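Local coordinates for DNA mismatch repair protein MutL (PDB 6LZI) that probably takes part in DNA mismatch repair as an endonuclease whose N-terminal ATPase region, of the Bergerat fold, binds ADP here, at residues Leu196-Val200 / Leu220-Val224; Lys232-Asn238 / Val261-Leu267. One frame throughout, in Å; residues are numbered along the deposited sequence.

Contact 1: residues Leu196-Val200 / Leu220-Val224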
ATOM      1  N   LEU A 196      -5.414 -14.495  -6.887  1.00 27.51           N
ATOM      2  CA  LEU A 196      -4.970 -13.276  -7.576  1.00 35.66           C
ATOM      3  C   LEU A 196      -6.034 -12.786  -8.553  1.00 33.23           C
ATOM      4  O   LEU A 196      -6.348 -11.580  -8.597  1.00 23.57           O
ATOM      5  CB  LEU A 196      -3.631 -13.480  -8.294  1.00 36.49           C
ATOM      6  CG  LEU A 196      -3.030 -12.300  -9.082  1.00 30.40           C
ATOM      7  CD1 LEU A 196      -2.838 -11.096  -8.227  1.00 27.16           C
ATOM      8  CD2 LEU A 196      -1.718 -12.684  -9.790  1.00 33.85           C
ATOM      9  N   LYS A 197      -6.577 -13.701  -9.370  1.00 34.16           N
ATOM     10  CA  LYS A 197      -7.590 -13.295 -10.342  1.00 26.90           C
ATOM     11  C   LYS A 197      -8.824 -12.712  -9.662  1.00 29.24           C
ATOM     12  O   LYS A 197      -9.355 -11.690 -10.113  1.00 27.10           O
ATOM     13  CB  LYS A 197      -7.970 -14.482 -11.248  1.00 25.03           C
ATOM     14  CG  LYS A 197      -8.839 -14.017 -12.415  1.00 24.26           C
ATOM     15  CD  LYS A 197      -9.130 -15.177 -13.327  1.00 25.44           C
ATOM     16  CE  LYS A 197      -9.507 -14.672 -14.667  1.00 32.58           C
ATOM     17  NZ  LYS A 197     -10.941 -14.651 -14.499  1.00 27.06           N
ATOM     18  N   GLU A 198      -9.269 -13.317  -8.554  1.00 28.16           N
ATOM     19  CA  GLU A 198     -10.369 -12.746  -7.775  1.00 26.26           C
ATOM     20  C   GLU A 198     -10.018 -11.358  -7.259  1.00 26.27           C
ATOM     21  O   GLU A 198     -10.879 -10.456  -7.250  1.00 23.36           O
ATOM     22  CB  GLU A 198     -10.740 -13.638  -6.597  1.00 28.57           C
ATOM     23  CG  GLU A 198     -11.449 -14.866  -7.040  1.00 26.78           C
ATOM     24  CD  GLU A 198     -11.236 -16.043  -6.103  1.00 31.76           C
ATOM     25  OE1 GLU A 198     -10.574 -15.902  -5.033  1.00 31.66           O
ATOM     26  OE2 GLU A 198     -11.746 -17.132  -6.452  1.00 38.43           O
ATOM     27  N   ARG A 199      -8.744 -11.168  -6.853  1.00 21.26           N
ATOM     28  CA  ARG A 199      -8.311  -9.894  -6.286  1.00 22.09           C
ATOM     29  C   ARG A 199      -8.249  -8.810  -7.367  1.00 22.32           C
ATOM     30  O   ARG A 199      -8.714  -7.680  -7.154  1.00 23.09           O
ATOM     31  CB  ARG A 199      -6.952 -10.092  -5.612  1.00 24.39           C
ATOM     32  CG  ARG A 199      -6.210  -8.808  -5.184  1.00 23.02           C
ATOM     33  CD  ARG A 199      -7.087  -7.926  -4.275  1.00 21.27           C
ATOM     34  NE  ARG A 199      -7.396  -8.618  -3.026  1.00 22.21           N
ATOM     35  CZ  ARG A 199      -6.628  -8.652  -1.950  1.00 16.68           C
ATOM     36  NH1 ARG A 199      -5.422  -8.066  -1.840  1.00 17.37           N
ATOM     37  NH2 ARG A 199      -7.122  -9.257  -0.880  1.00 19.75           N
ATOM     38  N   VAL A 200      -7.754  -9.154  -8.551  1.00 22.85           N
ATOM     39  CA  VAL A 200      -7.811  -8.209  -9.659  1.00 20.17           C
ATOM     40  C   VAL A 200      -9.233  -7.774  -9.927  1.00 25.25           C
ATOM     41  O   VAL A 200      -9.495  -6.597 -10.159  1.00 27.35           O
ATOM     42  CB  VAL A 200      -7.170  -8.831 -10.910  1.00 21.23           C
ATOM     43  CG1 VAL A 200      -7.329  -7.897 -12.074  1.00 22.83           C
ATOM     44  CG2 VAL A 200      -5.699  -8.929 -10.589  1.00 23.29           C
ATOM     45  N   LEU A 220       5.166 -13.996 -17.988  1.00 43.64           N
ATOM     46  CA  LEU A 220       4.129 -12.970 -18.038  1.00 39.73           C
ATOM     47  C   LEU A 220       2.783 -13.596 -17.702  1.00 36.21           C
ATOM     48  O   LEU A 220       2.459 -14.687 -18.184  1.00 39.07           O
ATOM     49  CB  LEU A 220       4.055 -12.328 -19.432  1.00 41.13           C
ATOM     50  CG  LEU A 220       5.315 -11.708 -19.995  1.00 45.37           C
ATOM     51  CD1 LEU A 220       5.105 -11.393 -21.493  1.00 45.63           C
ATOM     52  CD2 LEU A 220       5.734 -10.467 -19.217  1.00 44.52           C
ATOM     53  N   ARG A 221       2.030 -12.919 -16.853  1.00 35.54           N
ATOM     54  CA  ARG A 221       0.657 -13.260 -16.530  1.00 36.28           C
ATOM     55  C   ARG A 221      -0.110 -11.941 -16.559  1.00 37.23           C
ATOM     56  O   ARG A 221       0.208 -11.022 -15.782  1.00 32.79           O
ATOM     57  CB  ARG A 221       0.587 -13.922 -15.145  1.00 35.73           C
ATOM     58  CG  ARG A 221      -0.755 -14.508 -14.729  1.00 34.95           C
ATOM     59  CD  ARG A 221      -0.683 -15.002 -13.286  1.00 35.93           C
ATOM     60  NE  ARG A 221      -1.865 -15.765 -12.953  1.00 42.29           N
ATOM     61  CZ  ARG A 221      -2.127 -16.286 -11.760  1.00 41.35           C
ATOM     62  NH1 ARG A 221      -1.279 -16.128 -10.738  1.00 45.89           N
ATOM     63  NH2 ARG A 221      -3.259 -16.959 -11.606  1.00 36.65           N
ATOM     64  N   ALA A 222      -1.102 -11.835 -17.447  1.00 36.27           N
ATOM     65  CA  ALA A 222      -1.949 -10.651 -17.456  1.00 36.65           C
ATOM     66  C   ALA A 222      -3.414 -10.991 -17.217  1.00 33.13           C
ATOM     67  O   ALA A 222      -3.869 -12.131 -17.425  1.00 29.50           O
ATOM     68  CB  ALA A 222      -1.825  -9.867 -18.767  1.00 35.58           C
ATOM     69  N   PHE A 223      -4.157  -9.962 -16.824  1.00 29.34           N
ATOM     70  CA  PHE A 223      -5.612 -10.021 -16.723  1.00 25.80           C
ATOM     71  C   PHE A 223      -6.132  -8.865 -17.537  1.00 26.40           C
ATOM     72  O   PHE A 223      -5.747  -7.724 -17.257  1.00 30.46           O
ATOM     73  CB  PHE A 223      -6.078  -9.904 -15.255  1.00 24.47           C
ATOM     74  CG  PHE A 223      -5.466 -10.972 -14.382  1.00 25.43           C
ATOM     75  CD1 PHE A 223      -4.176 -10.794 -13.849  1.00 26.29           C
ATOM     76  CD2 PHE A 223      -6.112 -12.183 -14.202  1.00 28.66           C
ATOM     77  CE1 PHE A 223      -3.562 -11.830 -13.086  1.00 28.50           C
ATOM     78  CE2 PHE A 223      -5.530 -13.192 -13.485  1.00 28.61           C
ATOM     79  CZ  PHE A 223      -4.233 -13.027 -12.927  1.00 26.83           C
ATOM     80  N   VAL A 224      -6.983  -9.157 -18.531  1.00 30.49           N
ATOM     81  CA  VAL A 224      -7.423  -8.145 -19.489  1.00 31.37           C
ATOM     82  C   VAL A 224      -8.941  -8.056 -19.457  1.00 33.20           C
ATOM     83  O   VAL A 224      -9.632  -9.074 -19.346  1.00 38.72           O
ATOM     84  CB  VAL A 224      -6.918  -8.457 -20.921  1.00 36.64           C
ATOM     85  CG1 VAL A 224      -5.413  -8.487 -20.917  1.00 39.25           C
ATOM     86  CG2 VAL A 224      -7.458  -9.761 -21.391  1.00 42.77           C
TER
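Helix 196-204 packs against one face of the mixed five-stranded sheet in the S5-like domain of MutL, and this contact is where its first turn meets strand 219-225. The short helix and strand axes come within 10.0 Å at 38°, far enough apart that side chains do all the bridging, and Phe223 supplies most of the strand's share. Leu196 opens the helix with its CA-to-CB bond toward the strand. Leu196 CD2 lies 3.9 Å from Phe223 CE1 and 3.6 Å from NH1 of Arg221, so it touches both the ring and the guanidinium, whose charge is paired with Glu210 on strand 209-213. Lys197 follows, the residue whose CA is nearest Phe223 CA, at 7.4 Å. Its aliphatic base lies against the ring, while the side chain, extended as far as CE, leads the ammonium away to Glu201 and the carbonyl of Thr208. One turn on from Leu196, and joined to it by the helical bond from Val200 N to Leu196 O (2.8 Å), Val200 returns to the strand. Its CG2 sits over one face of the Phe223 ring, and Val200 CG1 packs 4.0 Å from Phe223 CB.

Contact 2: residues Lys232-Asn238 / Val261-Leu267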
ATOM      1  N   LYS A 232      -6.724   1.362 -18.737  1.00 42.84           N
ATOM      2  CA  LYS A 232      -5.825   1.383 -17.586  1.00 44.58           C
ATOM      3  C   LYS A 232      -4.793   0.270 -17.737  1.00 45.74           C
ATOM      4  O   LYS A 232      -5.173  -0.875 -18.042  1.00 41.55           O
ATOM      5  CB  LYS A 232      -6.606   1.178 -16.272  1.00 46.68           C
ATOM      6  CG  LYS A 232      -7.576   2.314 -15.885  1.00 55.94           C
ATOM      7  CD  LYS A 232      -6.832   3.599 -15.521  1.00 60.60           C
ATOM      8  CE  LYS A 232      -7.791   4.776 -15.224  1.00 62.12           C
ATOM      9  NZ  LYS A 232      -8.437   4.653 -13.866  1.00 61.70           N
ATOM     10  N   TYR A 233      -3.511   0.589 -17.479  1.00 39.52           N
ATOM     11  CA  TYR A 233      -2.398  -0.309 -17.824  1.00 37.70           C
ATOM     12  C   TYR A 233      -1.412  -0.374 -16.669  1.00 41.91           C
ATOM     13  O   TYR A 233      -0.532   0.491 -16.544  1.00 42.44           O
ATOM     14  CB  TYR A 233      -1.713   0.151 -19.107  1.00 40.09           C
ATOM     15  CG  TYR A 233      -2.725   0.485 -20.143  1.00 46.99           C
ATOM     16  CD1 TYR A 233      -3.277   1.764 -20.218  1.00 49.28           C
ATOM     17  CD2 TYR A 233      -3.174  -0.479 -21.018  1.00 47.84           C
ATOM     18  CE1 TYR A 233      -4.241   2.059 -21.160  1.00 52.26           C
ATOM     19  CE2 TYR A 233      -4.136  -0.187 -21.985  1.00 54.53           C
ATOM     20  CZ  TYR A 233      -4.661   1.081 -22.053  1.00 57.35           C
ATOM     21  OH  TYR A 233      -5.623   1.376 -23.002  1.00 58.84           O
ATOM     22  N   TYR A 234      -1.572  -1.413 -15.836  1.00 35.62           N
ATOM     23  CA  TYR A 234      -0.763  -1.663 -14.657  1.00 35.68           C
ATOM     24  C   TYR A 234       0.306  -2.699 -14.961  1.00 36.84           C
ATOM     25  O   TYR A 234       0.068  -3.677 -15.681  1.00 39.71           O
ATOM     26  CB  TYR A 234      -1.641  -2.149 -13.502  1.00 38.71           C
ATOM     27  CG  TYR A 234      -2.624  -1.117 -13.019  1.00 41.27           C
ATOM     28  CD1 TYR A 234      -3.780  -0.858 -13.719  1.00 39.25           C
ATOM     29  CD2 TYR A 234      -2.366  -0.370 -11.866  1.00 44.74           C
ATOM     30  CE1 TYR A 234      -4.662   0.117 -13.284  1.00 41.29           C
ATOM     31  CE2 TYR A 234      -3.259   0.584 -11.411  1.00 47.21           C
ATOM     32  CZ  TYR A 234      -4.395   0.832 -12.146  1.00 45.26           C
ATOM     33  OH  TYR A 234      -5.271   1.774 -11.698  1.00 49.80           O
ATOM     34  N   VAL A 235       1.492  -2.473 -14.421  1.00 33.63           N
ATOM     35  CA  VAL A 235       2.638  -3.328 -14.679  1.00 37.69           C
ATOM     36  C   VAL A 235       3.367  -3.583 -13.369  1.00 35.64           C
ATOM     37  O   VAL A 235       3.788  -2.641 -12.686  1.00 36.20           O
ATOM     38  CB  VAL A 235       3.622  -2.708 -15.679  1.00 38.74           C
ATOM     39  CG1 VAL A 235       4.766  -3.673 -15.880  1.00 39.17           C
ATOM     40  CG2 VAL A 235       2.927  -2.372 -16.989  1.00 41.26           C
ATOM     41  N   PHE A 236       3.575  -4.849 -13.060  1.00 34.25           N
ATOM     42  CA  PHE A 236       4.315  -5.243 -11.871  1.00 36.56           C
ATOM     43  C   PHE A 236       5.450  -6.109 -12.366  1.00 37.79           C
ATOM     44  O   PHE A 236       5.200  -7.143 -12.989  1.00 36.69           O
ATOM     45  CB  PHE A 236       3.428  -6.010 -10.875  1.00 31.50           C
ATOM     46  CG  PHE A 236       2.239  -5.218 -10.408  1.00 28.12           C
ATOM     47  CD1 PHE A 236       2.357  -4.322  -9.348  1.00 32.28           C
ATOM     48  CD2 PHE A 236       1.023  -5.340 -11.048  1.00 26.81           C
ATOM     49  CE1 PHE A 236       1.289  -3.548  -8.926  1.00 28.87           C
ATOM     50  CE2 PHE A 236      -0.101  -4.553 -10.618  1.00 26.88           C
ATOM     51  CZ  PHE A 236       0.041  -3.691  -9.549  1.00 28.42           C
ATOM     52  N   ILE A 237       6.688  -5.661 -12.148  1.00 38.83           N
ATOM     53  CA  ILE A 237       7.859  -6.449 -12.511  1.00 41.24           C
ATOM     54  C   ILE A 237       8.470  -6.990 -11.225  1.00 42.61           C
ATOM     55  O   ILE A 237       8.916  -6.220 -10.364  1.00 40.04           O
ATOM     56  CB  ILE A 237       8.857  -5.644 -13.350  1.00 47.30           C
ATOM     57  CG1 ILE A 237       8.155  -5.163 -14.635  1.00 48.12           C
ATOM     58  CG2 ILE A 237      10.016  -6.529 -13.732  1.00 48.02           C
ATOM     59  CD1 ILE A 237       9.072  -4.816 -15.801  1.00 51.81           C
ATOM     60  N   ASN A 238       8.476  -8.313 -11.108  1.00 44.15           N
ATOM     61  CA  ASN A 238       8.948  -9.039  -9.934  1.00 50.34           C
ATOM     62  C   ASN A 238       8.328  -8.434  -8.684  1.00 47.84           C
ATOM     63  O   ASN A 238       9.009  -7.950  -7.777  1.00 51.13           O
ATOM     64  CB  ASN A 238      10.480  -9.056  -9.855  1.00 51.01           C
ATOM     65  CG  ASN A 238      11.121  -9.519 -11.137  1.00 57.75           C
ATOM     66  OD1 ASN A 238      10.445  -9.713 -12.145  1.00 61.02           O
ATOM     67  ND2 ASN A 238      12.439  -9.683 -11.119  1.00 62.76           N
ATOM     68  N   VAL A 261      -5.611  -3.629 -18.451  1.00 41.37           N
ATOM     69  CA  VAL A 261      -4.524  -4.598 -18.585  1.00 39.58           C
ATOM     70  C   VAL A 261      -3.730  -4.593 -17.296  1.00 34.53           C
ATOM     71  O   VAL A 261      -3.176  -3.557 -16.921  1.00 32.94           O
ATOM     72  CB  VAL A 261      -3.590  -4.287 -19.760  1.00 38.76           C
ATOM     73  CG1 VAL A 261      -2.482  -5.335 -19.805  1.00 37.91           C
ATOM     74  CG2 VAL A 261      -4.346  -4.240 -21.110  1.00 43.80           C
ATOM     75  N   VAL A 262      -3.678  -5.738 -16.596  1.00 29.00           N
ATOM     76  CA  VAL A 262      -2.866  -5.848 -15.404  1.00 28.34           C
ATOM     77  C   VAL A 262      -1.824  -6.887 -15.705  1.00 28.97           C
ATOM     78  O   VAL A 262      -2.147  -8.067 -15.857  1.00 27.38           O
ATOM     79  CB  VAL A 262      -3.666  -6.241 -14.155  1.00 30.96           C
ATOM     80  CG1 VAL A 262      -2.734  -6.232 -12.943  1.00 28.38           C
ATOM     81  CG2 VAL A 262      -4.884  -5.326 -13.988  1.00 29.45           C
ATOM     82  N   LEU A 263      -0.573  -6.461 -15.781  1.00 29.59           N
ATOM     83  CA  LEU A 263       0.511  -7.320 -16.213  1.00 32.98           C
ATOM     84  C   LEU A 263       1.450  -7.602 -15.051  1.00 29.98           C
ATOM     85  O   LEU A 263       2.033  -6.680 -14.471  1.00 31.46           O
ATOM     86  CB  LEU A 263       1.284  -6.683 -17.367  1.00 34.84           C
ATOM     87  CG  LEU A 263       2.570  -7.386 -17.817  1.00 40.80           C
ATOM     88  CD1 LEU A 263       2.270  -8.716 -18.504  1.00 41.32           C
ATOM     89  CD2 LEU A 263       3.360  -6.477 -18.741  1.00 48.04           C
ATOM     90  N   TYR A 264       1.605  -8.880 -14.736  1.00 32.87           N
ATOM     91  CA  TYR A 264       2.583  -9.356 -13.759  1.00 34.80           C
ATOM     92  C   TYR A 264       3.738  -9.979 -14.518  1.00 37.39           C
ATOM     93  O   TYR A 264       3.585 -11.039 -15.130  1.00 38.07           O
ATOM     94  CB  TYR A 264       1.952 -10.381 -12.817  1.00 28.84           C
ATOM     95  CG  TYR A 264       0.827  -9.784 -12.008  1.00 24.63           C
ATOM     96  CD1 TYR A 264      -0.485  -9.701 -12.532  1.00 25.72           C
ATOM     97  CD2 TYR A 264       1.088  -9.288 -10.748  1.00 23.81           C
ATOM     98  CE1 TYR A 264      -1.500  -9.128 -11.730  1.00 25.40           C
ATOM     99  CE2 TYR A 264       0.072  -8.694  -9.966  1.00 23.24           C
ATOM    100  CZ  TYR A 264      -1.218  -8.661 -10.490  1.00 24.20           C
ATOM    101  OH  TYR A 264      -2.232  -8.069  -9.764  1.00 24.79           O
ATOM    102  N   ALA A 265       4.883  -9.309 -14.494  1.00 43.27           N
ATOM    103  CA  ALA A 265       6.083  -9.784 -15.158  1.00 41.07           C
ATOM    104  C   ALA A 265       7.066 -10.280 -14.105  1.00 42.18           C
ATOM    105  O   ALA A 265       7.252  -9.638 -13.065  1.00 43.85           O
ATOM    106  CB  ALA A 265       6.721  -8.672 -15.992  1.00 41.44           C
ATOM    107  N   GLU A 266       7.684 -11.418 -14.389  1.00 47.75           N
ATOM    108  CA  GLU A 266       8.735 -12.006 -13.574  1.00 52.73           C
ATOM    109  C   GLU A 266       9.968 -12.145 -14.451  1.00 56.32           C
ATOM    110  O   GLU A 266       9.931 -12.843 -15.470  1.00 52.49           O
ATOM    111  CB  GLU A 266       8.303 -13.366 -13.031  1.00 57.50           C
ATOM    112  CG  GLU A 266       8.944 -13.764 -11.703  1.00 62.88           C
ATOM    113  CD  GLU A 266       9.179 -15.256 -11.639  1.00 64.81           C
ATOM    114  OE1 GLU A 266       9.880 -15.785 -12.534  1.00 65.86           O
ATOM    115  OE2 GLU A 266       8.624 -15.910 -10.730  1.00 61.98           O
ATOM    116  N   LEU A 267      11.047 -11.477 -14.065  1.00 62.74           N
ATOM    117  CA  LEU A 267      12.284 -11.466 -14.824  1.00 65.10           C
ATOM    118  C   LEU A 267      13.462 -11.692 -13.888  1.00 65.49           C
ATOM    119  O   LEU A 267      13.412 -11.294 -12.714  1.00 58.87           O
ATOM    120  CB  LEU A 267      12.464 -10.134 -15.569  1.00 65.03           C
ATOM    121  CG  LEU A 267      11.595  -9.967 -16.816  1.00 62.77           C
ATOM    122  CD1 LEU A 267      10.838  -8.641 -16.803  1.00 59.94           C
ATOM    123  CD2 LEU A 267      12.449 -10.103 -18.078  1.00 67.97           C
TER
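Six backbone hydrogen bonds zip these strands in parallel register, from Val261 N to Lys232 O (2.8 Å) through to Asn238 N to Ala265 O (2.7 Å). On one face Tyr233, Val235 and Ile237 flank Val261, Leu263 and Ala265; Leu263, with chi1 t and chi2 p, sets its CD2 4.2 Å from Val235 CG1. After short strand 240-242, helix 245-254 crosses this face, covering Tyr233 and Val235, and returns the chain to the parallel strand, a left-handed beta-alpha-beta crossover, as in the S5-like fold. On the opposite face Phe236 and Tyr264 share chi1 m, so their rings lean the same way and lie nearly parallel (18°) but slid apart, with centroids 5.1 Å from each other and Phe236 CD2 over the Tyr264 face, while Phe236 turns its edge to Val262 CG1. Past the strand end, the Asn238 side chain, chi1 m with chi2 near 0°, aligns its amide with the Leu267 backbone: OD1 accepts from Leu267 N at 2.7 Å, and ND2 donates to Leu267 O at a very short 2.5 Å.

In the fold
Contact 1 closes before contact 2 opens along the chain, yet their centres are about 9 Å apart, because strands 219-225 and 260-266 are neighbours in one sheet. Strand 260-266, which belongs to contact 2, joins the two: it lies between strand 219-225 of contact 1, its antiparallel neighbour, and strand 232-237. Backbone pairing links them through the probable hydrogen bonds Arg221 O to Tyr264 N (2.8 Å) and Phe223 N to Val262 O (2.9 Å). Helix 196-204 spans both strands of that antiparallel pair, with Leu196 and Val200 also touching Tyr264. On the same face, helix 156-173 packs on Phe236 and takes the Tyr264 hydroxyl at Leu172 O, joining this domain to the preceding ATPase region.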